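PDB 2D81: PHB depolymerase from Penicillium funiculosum, which hydrolyses the ester bonds of the biopolyester polyhydroxybutyrate, probably releasing short 3-hydroxybutyrate products. Local coordinates for residues 207-212 and 249-254. Sequence-based numbering, arbitrary orientation.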
ATOM      1  N   TYR A 207     -10.147  -3.761   8.523  1.00  7.84           N
ATOM      2  CA  TYR A 207     -11.355  -3.828   7.709  1.00  6.66           C
ATOM      3  C   TYR A 207     -11.094  -4.474   6.356  1.00  7.18           C
ATOM      4  O   TYR A 207      -9.953  -4.534   5.895  1.00  6.68           O
ATOM      5  CB  TYR A 207     -11.932  -2.425   7.502  1.00  8.16           C
ATOM      6  CG  TYR A 207     -12.320  -1.743   8.788  1.00 10.04           C
ATOM      7  CD1 TYR A 207     -11.367  -1.095   9.575  1.00  9.99           C
ATOM      8  CD2 TYR A 207     -13.634  -1.789   9.249  1.00  9.64           C
ATOM      9  CE1 TYR A 207     -11.717  -0.513  10.789  1.00 12.07           C
ATOM     10  CE2 TYR A 207     -13.992  -1.211  10.461  1.00 12.08           C
ATOM     11  CZ  TYR A 207     -13.031  -0.578  11.226  1.00 10.98           C
ATOM     12  OH  TYR A 207     -13.382  -0.025  12.434  1.00 14.31           O
ATOM     13  N   LEU A 208     -12.157  -4.966   5.727  1.00  7.25           N
ATOM     14  CA  LEU A 208     -12.071  -5.450   4.355  1.00  7.52           C
ATOM     15  C   LEU A 208     -13.408  -5.278   3.655  1.00  7.47           C
ATOM     16  O   LEU A 208     -14.465  -5.497   4.255  1.00  9.32           O
ATOM     17  CB  LEU A 208     -11.654  -6.929   4.310  1.00  7.49           C
ATOM     18  CG  LEU A 208     -12.558  -7.980   4.966  1.00  8.69           C
ATOM     19  CD1 LEU A 208     -12.262  -9.356   4.373  1.00  8.97           C
ATOM     20  CD2 LEU A 208     -12.342  -7.984   6.467  1.00  8.82           C
ATOM     21  N   TYR A 209     -13.361  -4.874   2.389  1.00  6.70           N
ATOM     22  CA  TYR A 209     -14.570  -4.798   1.586  1.00  6.78           C
ATOM     23  C   TYR A 209     -14.776  -6.095   0.825  1.00  6.94           C
ATOM     24  O   TYR A 209     -13.889  -6.542   0.093  1.00  6.70           O
ATOM     25  CB  TYR A 209     -14.504  -3.643   0.586  1.00  7.14           C
ATOM     26  CG  TYR A 209     -15.745  -3.589  -0.265  1.00  6.80           C
ATOM     27  CD1 TYR A 209     -16.980  -3.270   0.300  1.00  8.80           C
ATOM     28  CD2 TYR A 209     -15.712  -3.961  -1.607  1.00  7.80           C
ATOM     29  CE1 TYR A 209     -18.153  -3.333  -0.448  1.00  7.98           C
ATOM     30  CE2 TYR A 209     -16.882  -4.029  -2.368  1.00  7.79           C
ATOM     31  CZ  TYR A 209     -18.097  -3.715  -1.775  1.00  9.92           C
ATOM     32  OH  TYR A 209     -19.260  -3.798  -2.503  1.00 11.16           O
ATOM     33  N   VAL A 210     -15.950  -6.695   0.998  1.00  5.97           N
ATOM     34  CA  VAL A 210     -16.268  -7.963   0.351  1.00  7.39           C
ATOM     35  C   VAL A 210     -17.494  -7.821  -0.545  1.00  7.59           C
ATOM     36  O   VAL A 210     -18.613  -7.660  -0.056  1.00  7.38           O
ATOM     37  CB  VAL A 210     -16.556  -9.072   1.396  1.00  8.07           C
ATOM     38  CG1 VAL A 210     -16.909 -10.377   0.691  1.00  8.63           C
ATOM     39  CG2 VAL A 210     -15.341  -9.274   2.295  1.00  7.38           C
ATOM     40  N   PRO A 211     -17.297  -7.867  -1.873  1.00  6.80           N
ATOM     41  CA  PRO A 211     -18.416  -7.747  -2.815  1.00  7.28           C
ATOM     42  C   PRO A 211     -19.386  -8.901  -2.590  1.00  8.80           C
ATOM     43  O   PRO A 211     -19.000  -9.940  -2.058  1.00  7.26           O
ATOM     44  CB  PRO A 211     -17.733  -7.843  -4.180  1.00  8.37           C
ATOM     45  CG  PRO A 211     -16.360  -7.299  -3.914  1.00  7.32           C
ATOM     46  CD  PRO A 211     -16.014  -7.937  -2.593  1.00  8.46           C
ATOM     47  N   GLN A 212     -20.640  -8.727  -2.996  1.00  9.24           N
ATOM     48  CA  GLN A 212     -21.628  -9.791  -2.843  1.00 12.36           C
ATOM     49  C   GLN A 212     -21.133 -11.095  -3.467  1.00 11.54           C
ATOM     50  O   GLN A 212     -21.333 -12.176  -2.909  1.00 10.63           O
ATOM     51  CB  GLN A 212     -22.954  -9.380  -3.489  1.00 15.41           C
ATOM     52  CG  GLN A 212     -24.034 -10.452  -3.413  1.00 20.98           C
ATOM     53  CD  GLN A 212     -24.333 -10.874  -1.986  1.00 23.88           C
ATOM     54  OE1 GLN A 212     -24.717 -10.055  -1.151  1.00 26.98           O
ATOM     55  NE2 GLN A 212     -24.157 -12.161  -1.699  1.00 26.63           N
ATOM     56  N   LYS A 249     -15.356   0.559  -5.554  1.00  6.82           N
ATOM     57  CA  LYS A 249     -16.160   0.705  -6.766  1.00  8.25           C
ATOM     58  C   LYS A 249     -15.716  -0.283  -7.838  1.00  8.76           C
ATOM     59  O   LYS A 249     -16.543  -0.862  -8.545  1.00  7.96           O
ATOM     60  CB  LYS A 249     -16.044   2.131  -7.313  1.00  9.88           C
ATOM     61  CG  LYS A 249     -16.544   3.202  -6.360  1.00 11.21           C
ATOM     62  CD  LYS A 249     -16.425   4.585  -6.978  1.00 12.75           C
ATOM     63  CE  LYS A 249     -16.970   5.649  -6.044  1.00 17.04           C
ATOM     64  NZ  LYS A 249     -18.414   5.433  -5.746  1.00 18.74           N
ATOM     65  N   TRP A 250     -14.404  -0.467  -7.958  1.00  7.10           N
ATOM     66  CA  TRP A 250     -13.849  -1.404  -8.927  1.00  7.46           C
ATOM     67  C   TRP A 250     -13.926  -2.849  -8.443  1.00  7.16           C
ATOM     68  O   TRP A 250     -14.239  -3.757  -9.217  1.00  5.74           O
ATOM     69  CB  TRP A 250     -12.395  -1.034  -9.247  1.00  6.89           C
ATOM     70  CG  TRP A 250     -12.282   0.207 -10.072  1.00  6.32           C
ATOM     71  CD1 TRP A 250     -12.099   1.487  -9.625  1.00  7.15           C
ATOM     72  CD2 TRP A 250     -12.413   0.295 -11.495  1.00  7.39           C
ATOM     73  NE1 TRP A 250     -12.111   2.367 -10.685  1.00  6.45           N
ATOM     74  CE2 TRP A 250     -12.303   1.661 -11.844  1.00  8.24           C
ATOM     75  CE3 TRP A 250     -12.616  -0.650 -12.513  1.00  9.37           C
ATOM     76  CZ2 TRP A 250     -12.389   2.105 -13.168  1.00  9.96           C
ATOM     77  CZ3 TRP A 250     -12.702  -0.206 -13.830  1.00  9.66           C
ATOM     78  CH2 TRP A 250     -12.589   1.160 -14.143  1.00  9.83           C
ATOM     79  N   ALA A 251     -13.638  -3.063  -7.164  1.00  5.92           N
ATOM     80  CA  ALA A 251     -13.698  -4.402  -6.590  1.00  6.23           C
ATOM     81  C   ALA A 251     -15.091  -4.996  -6.778  1.00  7.53           C
ATOM     82  O   ALA A 251     -15.237  -6.193  -7.047  1.00  6.67           O
ATOM     83  CB  ALA A 251     -13.353  -4.347  -5.106  1.00  7.96           C
ATOM     84  N   ASP A 252     -16.111  -4.153  -6.641  1.00  7.54           N
ATOM     85  CA  ASP A 252     -17.486  -4.636  -6.526  1.00  8.27           C
ATOM     86  C   ASP A 252     -17.949  -5.384  -7.770  1.00  9.60           C
ATOM     87  O   ASP A 252     -18.806  -6.264  -7.690  1.00  8.76           O
ATOM     88  CB  ASP A 252     -18.446  -3.473  -6.263  1.00  7.82           C
ATOM     89  CG  ASP A 252     -19.758  -3.934  -5.663  1.00  7.65           C
ATOM     90  OD1 ASP A 252     -20.828  -3.483  -6.120  1.00  8.22           O
ATOM     91  OD2 ASP A 252     -19.714  -4.748  -4.725  1.00  6.99           O
ATOM     92  N   THR A 253     -17.388  -5.027  -8.919  1.00  8.30           N
ATOM     93  CA  THR A 253     -17.814  -5.624 -10.179  1.00  8.70           C
ATOM     94  C   THR A 253     -16.772  -6.584 -10.751  1.00  7.55           C
ATOM     95  O   THR A 253     -16.892  -7.032 -11.893  1.00  7.61           O
ATOM     96  CB  THR A 253     -18.112  -4.537 -11.228  1.00 10.55           C
ATOM     97  OG1 THR A 253     -16.950  -3.715 -11.409  1.00  8.65           O
ATOM     98  CG2 THR A 253     -19.280  -3.674 -10.779  1.00 10.89           C
ATOM     99  N   ASN A 254     -15.758  -6.909  -9.954  1.00  7.65           N
ATOM    100  CA  ASN A 254     -14.633  -7.701 -10.443  1.00  6.40           C
ATOM    101  C   ASN A 254     -14.191  -8.800  -9.484  1.00  6.28           C
ATOM    102  O   ASN A 254     -13.023  -9.194  -9.475  1.00  8.73           O
ATOM    103  CB  ASN A 254     -13.452  -6.777 -10.760  1.00  6.88           C
ATOM    104  CG  ASN A 254     -13.670  -5.977 -12.025  1.00  8.69           C
ATOM    105  OD1 ASN A 254     -13.577  -6.512 -13.130  1.00  9.94           O
ATOM    106  ND2 ASN A 254     -13.977  -4.692 -11.874  1.00  8.96           N
TER
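Tyr-209 lays one edge of its ring against Ala-251 and Asp-252: CD2 rests 4.2 Å from Ala-251 CB, and the hydroxyl at the tip meets the carboxylate. The phenol donates its proton from OH to Asp-252 OD2 across a very short 2.5 Å. OD2 lies in the plane of the ring, while the carboxylate itself is turned 57° from that plane. An aspartate suits the place because its two oxygens can accept several bonds at once; with CG anti to the backbone N (chi1 -160°), the short side chain comes nearer to the strand. OD2 is also bonded to the hydroxyl of Ser-185, and OD1 to the amide of Asn-180, so partners on both oxygens hold this buried carboxylate. The hydroxyl oxygen of Tyr-209 is also hydrogen-bonded to the backbone N of Gly-186. In this circularly permuted alpha/beta hydrolase fold, the contact joins the end of strand 205-210, antiparallel to both its sheet neighbours 256-260 and 187-192, to the end of helix 247-251, just before the chain enters strand 256-260. A type I beta turn from Ala-251 to Asn-254 leads out of the helix, and Asn-254 ND2 donates to Trp-250 O at 2.8 Å in a nearly straight bond (174°). A phenylalanine at Tyr-209 would probably keep the ring packing but leave Asp-252 OD2 with one partner fewer and the backbone N of Gly-186 without the hydroxyl it bonds. Ala-251, with a single methyl, leaves room for the phenol edge and the proline ring to lie against it. Pro-211, whose compact puckered ring has no side-chain polar group, sets CG 3.5 Å from Ala-251 O.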